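Local atomic coordinates of ORC1-type DNA replication protein 2 (Aeropyrum pernix, PDB entry 1W5T), a protein that binds DNA and takes part in regulating DNA replication, combining an ATP-binding AAA+ domain with a C-terminal winged-helix domain. Residues T86-Y91 against T111-Q116; N132-N137 against S173-N178. One frame throughout, in Å; residues are numbered along the deposited sequence.

How the contacts relate
Both contacts lie in the AAA+ domain, away from the nucleotide site, with centres about 13 Å apart, and both gather round helix 122-136 and the strands next to it. Contact 1 is the more buried: two of its three touching residues are enclosed, and a lysine from an outermost strand makes a hydrogen bond to the last carbonyl of a helix. Contact 2 is a surface contact of similar area, 163 against 171 Å², made by a tyrosine ring with an aliphatic CB and a carboxylate. They meet directly where Tyr113 of contact 1 packs on helix 122-136 of contact 2, its OH 3.3 Å from Leu133 CD2.

Contact 1: T86-Y91 against T111-Q116; sequences TVKQAY and TGYPIQ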
loop_
_atom_site.group_PDB
_atom_site.type_symbol
_atom_site.label_atom_id
_atom_site.label_comp_id
_atom_site.label_asym_id
_atom_site.label_seq_id
_atom_site.Cartn_x
_atom_site.Cartn_y
_atom_site.Cartn_z
ATOM N N THR A 86 -4.326 -17.589 -22.905
ATOM C CA THR A 86 -4.494 -18.115 -21.513
ATOM C C THR A 86 -3.489 -17.660 -20.427
ATOM O O THR A 86 -2.433 -18.269 -20.232
ATOM C CB THR A 86 -4.783 -19.660 -21.370
ATOM O OG1 THR A 86 -5.739 -20.106 -22.332
ATOM C CG2 THR A 86 -5.532 -19.951 -20.025
ATOM N N VAL A 87 -3.820 -16.596 -19.701
ATOM C CA VAL A 87 -3.000 -16.246 -18.567
ATOM C C VAL A 87 -3.785 -16.390 -17.273
ATOM O O VAL A 87 -4.886 -15.851 -17.124
ATOM C CB VAL A 87 -2.165 -14.893 -18.716
ATOM C CG1 VAL A 87 -2.223 -14.296 -20.122
ATOM C CG2 VAL A 87 -2.480 -13.870 -17.642
ATOM N N LYS A 88 -3.209 -17.182 -16.380
ATOM C CA LYS A 88 -3.734 -17.361 -15.057
ATOM C C LYS A 88 -3.151 -16.333 -14.140
ATOM O O LYS A 88 -2.081 -15.798 -14.382
ATOM C CB LYS A 88 -3.447 -18.770 -14.498
ATOM C CG LYS A 88 -2.818 -19.783 -15.472
ATOM C CD LYS A 88 -3.701 -21.033 -15.648
ATOM C CE LYS A 88 -3.799 -21.932 -14.363
ATOM N NZ LYS A 88 -5.268 -22.405 -14.119
ATOM N N GLN A 89 -3.890 -16.073 -13.074
ATOM C CA GLN A 89 -3.573 -15.035 -12.103
ATOM C C GLN A 89 -3.371 -15.699 -10.749
ATOM O O GLN A 89 -4.109 -16.596 -10.373
ATOM C CB GLN A 89 -4.708 -14.009 -12.064
ATOM C CG GLN A 89 -5.344 -13.727 -13.483
ATOM C CD GLN A 89 -6.679 -12.948 -13.479
ATOM O OE1 GLN A 89 -6.818 -11.911 -12.825
ATOM N NE2 GLN A 89 -7.639 -13.431 -14.256
ATOM N N ALA A 90 -2.348 -15.305 -10.013
ATOM C CA ALA A 90 -2.263 -15.849 -8.686
ATOM C C ALA A 90 -1.963 -14.677 -7.815
ATOM O O ALA A 90 -1.183 -13.817 -8.204
ATOM C CB ALA A 90 -1.178 -16.949 -8.557
ATOM N N TYR A 91 -2.591 -14.645 -6.648
ATOM C CA TYR A 91 -2.448 -13.537 -5.734
ATOM C C TYR A 91 -1.948 -14.050 -4.402
ATOM O O TYR A 91 -2.518 -14.940 -3.807
ATOM C CB TYR A 91 -3.757 -12.735 -5.569
ATOM C CG TYR A 91 -3.626 -11.633 -4.547
ATOM C CD1 TYR A 91 -3.026 -10.393 -4.870
ATOM C CD2 TYR A 91 -4.047 -11.846 -3.264
ATOM C CE1 TYR A 91 -2.882 -9.382 -3.887
ATOM C CE2 TYR A 91 -3.872 -10.906 -2.279
ATOM C CZ TYR A 91 -3.321 -9.675 -2.575
ATOM O OH TYR A 91 -3.228 -8.786 -1.550
ATOM N N THR A 111 -3.547 -22.031 -9.072
ATOM C CA THR A 111 -3.557 -22.438 -10.471
ATOM C C THR A 111 -4.564 -23.562 -10.608
ATOM O O THR A 111 -5.076 -23.814 -11.691
ATOM C CB THR A 111 -2.175 -22.986 -10.923
ATOM O OG1 THR A 111 -1.832 -24.160 -10.148
ATOM C CG2 THR A 111 -1.045 -21.977 -10.663
ATOM N N GLY A 112 -4.785 -24.281 -9.510
ATOM C CA GLY A 112 -5.570 -25.509 -9.529
ATOM C C GLY A 112 -4.856 -26.736 -10.057
ATOM O O GLY A 112 -5.456 -27.812 -10.102
ATOM N N TYR A 113 -3.603 -26.590 -10.478
ATOM C CA TYR A 113 -2.831 -27.718 -11.027
ATOM C C TYR A 113 -2.551 -28.787 -9.970
ATOM O O TYR A 113 -2.304 -28.478 -8.786
ATOM C CB TYR A 113 -1.488 -27.239 -11.606
ATOM C CG TYR A 113 -1.543 -26.345 -12.835
ATOM C CD1 TYR A 113 -0.583 -25.343 -12.990
ATOM C CD2 TYR A 113 -2.524 -26.493 -13.826
ATOM C CE1 TYR A 113 -0.572 -24.503 -14.078
ATOM C CE2 TYR A 113 -2.541 -25.648 -14.972
ATOM C CZ TYR A 113 -1.533 -24.645 -15.096
ATOM O OH TYR A 113 -1.419 -23.744 -16.171
ATOM N N PRO A 114 -2.590 -30.054 -10.348
ATOM C CA PRO A 114 -2.390 -31.097 -9.336
ATOM C C PRO A 114 -0.902 -31.330 -9.201
ATOM O O PRO A 114 -0.269 -32.082 -9.917
ATOM C CB PRO A 114 -3.155 -32.285 -9.911
ATOM C CG PRO A 114 -3.134 -32.076 -11.411
ATOM C CD PRO A 114 -2.794 -30.632 -11.693
ATOM N N ILE A 115 -0.317 -30.567 -8.307
ATOM C CA ILE A 115 1.106 -30.609 -8.090
ATOM C C ILE A 115 1.227 -30.918 -6.620
ATOM O O ILE A 115 0.631 -30.242 -5.826
ATOM C CB ILE A 115 1.738 -29.262 -8.419
ATOM C CG1 ILE A 115 1.951 -29.138 -9.923
ATOM C CG2 ILE A 115 3.078 -29.078 -7.652
ATOM C CD1 ILE A 115 2.086 -27.702 -10.388
ATOM N N GLN A 116 1.993 -31.953 -6.277
ATOM C CA GLN A 116 2.151 -32.343 -4.894
ATOM C C GLN A 116 3.251 -31.515 -4.328
ATOM O O GLN A 116 4.371 -31.481 -4.823
ATOM C CB GLN A 116 2.434 -33.830 -4.728
ATOM C CG GLN A 116 2.567 -34.265 -3.250
ATOM C CD GLN A 116 1.330 -33.984 -2.359
ATOM O OE1 GLN A 116 0.414 -34.810 -2.279
ATOM N NE2 GLN A 116 1.310 -32.822 -1.705
#
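In the AAA+ core, the strand at one border of the parallel sheet meets the C-terminal end of helix 100-111, and Lys88 makes the connection to Thr111 and Tyr113. Its NZ donates a 2.8 Å hydrogen bond to Thr111 O; the ammonium lies in the carbonyl plane, on a lone pair, with a C=O...N angle of 134°. Partial negative charge at this helix end probably strengthens the bond. The lysine chain bends at chi2, chi3 and chi4, which brings CE obliquely against the phenol end of Tyr113, 3.5 Å from its OH and 3.6 Å from CZ. CE also comes within 3.9 Å of Thr111 CB, so it touches both the threonine and the tyrosine. An ST turn shapes the chain after the helix: Tyr113 N donates to Thr111 OG1 at 3.0 Å with a nearly straight angle of 164°, while OG1 is also hydrogen-bonded to Val108 O. Gly112 leaves the helix here with positive phi. Tyr113 OH bonds to His138 ND1, beyond helix 122-136, whose Leu133 and Glu136 pack against the ring. Strand 87-93 pairs in parallel with strand 139-145, and Thr111 leans on Leu140 of that neighbour.

Contact 2: N132-N137 against S173-N178; sequences NLYVEN and SRDGVN
In the AAA+ domain, Tyr134, in the last turn of helix 122-136 just before its Schellman end, meets Arg174 and Asp175 of the loop before strand 180-186 in two different ways. Arg174 CB sits over the centre of one ring face, 3.9 Å from the centroid, a CH-pi contact. Asp175 comes instead to the ring edge: OD2 lies in the ring plane 3.5 Å from CD1, with the carboxylate turned 74° from the ring, beside the CD1-CE1 edge, an approach whose electrostatics are probably favourable, since the ring edge is the positive side. Tyr134 has CG anti to the backbone N (chi1 159°), directing the phenol from the helix toward this loop. The rest of Arg174 leads away from the helix segment after CB, and its guanidinium is in a weak, long ion pair with Asp131.

The next shell positions Asp175 and ends the helix that carries Tyr134. Asp175 OD2 forms a salt bridge with Arg179, which also bonds to OD1 of Asn137, the C-prime residue of the Schellman motif. There His138 N reaches Leu133 O. Asp175 also closes an Asx turn: Val177 N donates to its OD1 at 3.2 Å, from above the carboxylate plane, 62° out of it.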
loop_
_atom_site.group_PDB
_atom_site.type_symbol
_atom_site.label_atom_id
_atom_site.label_comp_id
_atom_site.label_asym_id
_atom_site.label_seq_id
_atom_site.Cartn_x
_atom_site.Cartn_y
_atom_site.Cartn_z
ATOM N N ASN A 132 4.059 -27.780 -15.653
ATOM C CA ASN A 132 2.576 -27.738 -15.863
ATOM C C ASN A 132 2.140 -26.582 -16.774
ATOM O O ASN A 132 1.230 -26.729 -17.562
ATOM C CB ASN A 132 1.804 -27.625 -14.533
ATOM C CG ASN A 132 1.735 -28.942 -13.766
ATOM O OD1 ASN A 132 0.729 -29.657 -13.810
ATOM N ND2 ASN A 132 2.811 -29.260 -13.038
ATOM N N LEU A 133 2.792 -25.432 -16.658
ATOM C CA LEU A 133 2.474 -24.291 -17.525
ATOM C C LEU A 133 2.852 -24.618 -18.974
ATOM O O LEU A 133 2.144 -24.240 -19.926
ATOM C CB LEU A 133 3.141 -23.000 -17.032
ATOM C CG LEU A 133 2.562 -22.383 -15.729
ATOM C CD1 LEU A 133 3.575 -21.397 -15.118
ATOM C CD2 LEU A 133 1.129 -21.668 -15.889
ATOM N N TYR A 134 3.938 -25.360 -19.141
ATOM C CA TYR A 134 4.318 -25.831 -20.459
ATOM C C TYR A 134 3.334 -26.924 -20.981
ATOM O O TYR A 134 2.872 -26.858 -22.133
ATOM C CB TYR A 134 5.796 -26.308 -20.441
ATOM C CG TYR A 134 6.116 -27.244 -21.570
ATOM C CD1 TYR A 134 6.324 -26.770 -22.843
ATOM C CD2 TYR A 134 6.123 -28.614 -21.373
ATOM C CE1 TYR A 134 6.574 -27.655 -23.906
ATOM C CE2 TYR A 134 6.381 -29.495 -22.422
ATOM C CZ TYR A 134 6.605 -29.007 -23.662
ATOM O OH TYR A 134 6.819 -29.878 -24.692
ATOM N N VAL A 135 3.012 -27.921 -20.145
ATOM C CA VAL A 135 2.067 -28.959 -20.575
ATOM C C VAL A 135 0.770 -28.327 -21.087
ATOM O O VAL A 135 0.308 -28.617 -22.194
ATOM C CB VAL A 135 1.849 -30.045 -19.512
ATOM C CG1 VAL A 135 0.666 -30.947 -19.864
ATOM C CG2 VAL A 135 3.151 -30.848 -19.356
ATOM N N GLU A 136 0.289 -27.368 -20.325
ATOM C CA GLU A 136 -1.022 -26.787 -20.512
ATOM C C GLU A 136 -1.082 -25.717 -21.567
ATOM O O GLU A 136 -2.158 -25.430 -22.103
ATOM C CB GLU A 136 -1.461 -26.160 -19.186
ATOM C CG GLU A 136 -1.693 -27.183 -18.107
ATOM C CD GLU A 136 -3.104 -27.696 -18.145
ATOM O OE1 GLU A 136 -3.438 -28.531 -17.278
ATOM O OE2 GLU A 136 -3.871 -27.236 -19.045
ATOM N N ASN A 137 0.073 -25.144 -21.863
ATOM C CA ASN A 137 0.174 -23.989 -22.734
ATOM C C ASN A 137 -0.483 -22.781 -22.084
ATOM O O ASN A 137 -1.256 -22.080 -22.713
ATOM C CB ASN A 137 -0.393 -24.269 -24.136
ATOM C CG ASN A 137 0.005 -23.212 -25.150
ATOM O OD1 ASN A 137 0.786 -22.280 -24.846
ATOM N ND2 ASN A 137 -0.544 -23.330 -26.353
ATOM N N SER A 173 12.297 -23.680 -19.406
ATOM C CA SER A 173 11.223 -24.541 -19.846
ATOM C C SER A 173 11.717 -25.529 -20.926
ATOM O O SER A 173 12.774 -25.331 -21.514
ATOM C CB SER A 173 10.145 -23.671 -20.431
ATOM O OG SER A 173 10.762 -22.644 -21.203
ATOM N N ARG A 174 10.933 -26.582 -21.172
ATOM C CA ARG A 174 11.247 -27.611 -22.166
ATOM C C ARG A 174 11.366 -27.036 -23.552
ATOM O O ARG A 174 12.260 -27.405 -24.289
ATOM C CB ARG A 174 10.186 -28.701 -22.146
ATOM C CG ARG A 174 10.705 -29.992 -21.577
ATOM C CD ARG A 174 10.028 -30.516 -20.327
ATOM N NE ARG A 174 10.644 -31.799 -20.175
ATOM C CZ ARG A 174 11.211 -32.354 -19.125
ATOM N NH1 ARG A 174 11.206 -31.820 -17.907
ATOM N NH2 ARG A 174 11.780 -33.526 -19.343
ATOM N N ASP A 175 10.467 -26.109 -23.896
ATOM C CA ASP A 175 10.465 -25.449 -25.200
ATOM C C ASP A 175 11.054 -24.028 -25.219
ATOM O O ASP A 175 10.935 -23.352 -26.212
ATOM C CB ASP A 175 9.026 -25.414 -25.725
ATOM C CG ASP A 175 8.102 -24.563 -24.851
ATOM O OD1 ASP A 175 8.545 -24.126 -23.774
ATOM O OD2 ASP A 175 6.940 -24.263 -25.165
ATOM N N GLY A 176 11.636 -23.563 -24.111
ATOM C CA GLY A 176 12.211 -22.222 -24.029
ATOM C C GLY A 176 11.246 -21.033 -24.032
ATOM O O GLY A 176 11.662 -19.881 -24.290
ATOM N N VAL A 177 9.960 -21.306 -23.790
ATOM C CA VAL A 177 8.958 -20.256 -23.648
ATOM C C VAL A 177 8.859 -19.865 -22.144
ATOM O O VAL A 177 8.502 -20.694 -21.297
ATOM C CB VAL A 177 7.564 -20.694 -24.243
ATOM C CG1 VAL A 177 6.543 -19.595 -24.158
ATOM C CG2 VAL A 177 7.678 -21.087 -25.725
ATOM N N ASN A 178 9.239 -18.624 -21.823
ATOM C CA ASN A 178 9.070 -18.033 -20.486
ATOM C C ASN A 178 7.582 -17.831 -20.181
ATOM O O ASN A 178 6.883 -17.135 -20.947
ATOM C CB ASN A 178 9.775 -16.682 -20.425
ATOM C CG ASN A 178 11.298 -16.783 -20.681
ATOM O OD1 ASN A 178 11.898 -17.852 -20.587
ATOM N ND2 ASN A 178 11.905 -15.667 -21.004
#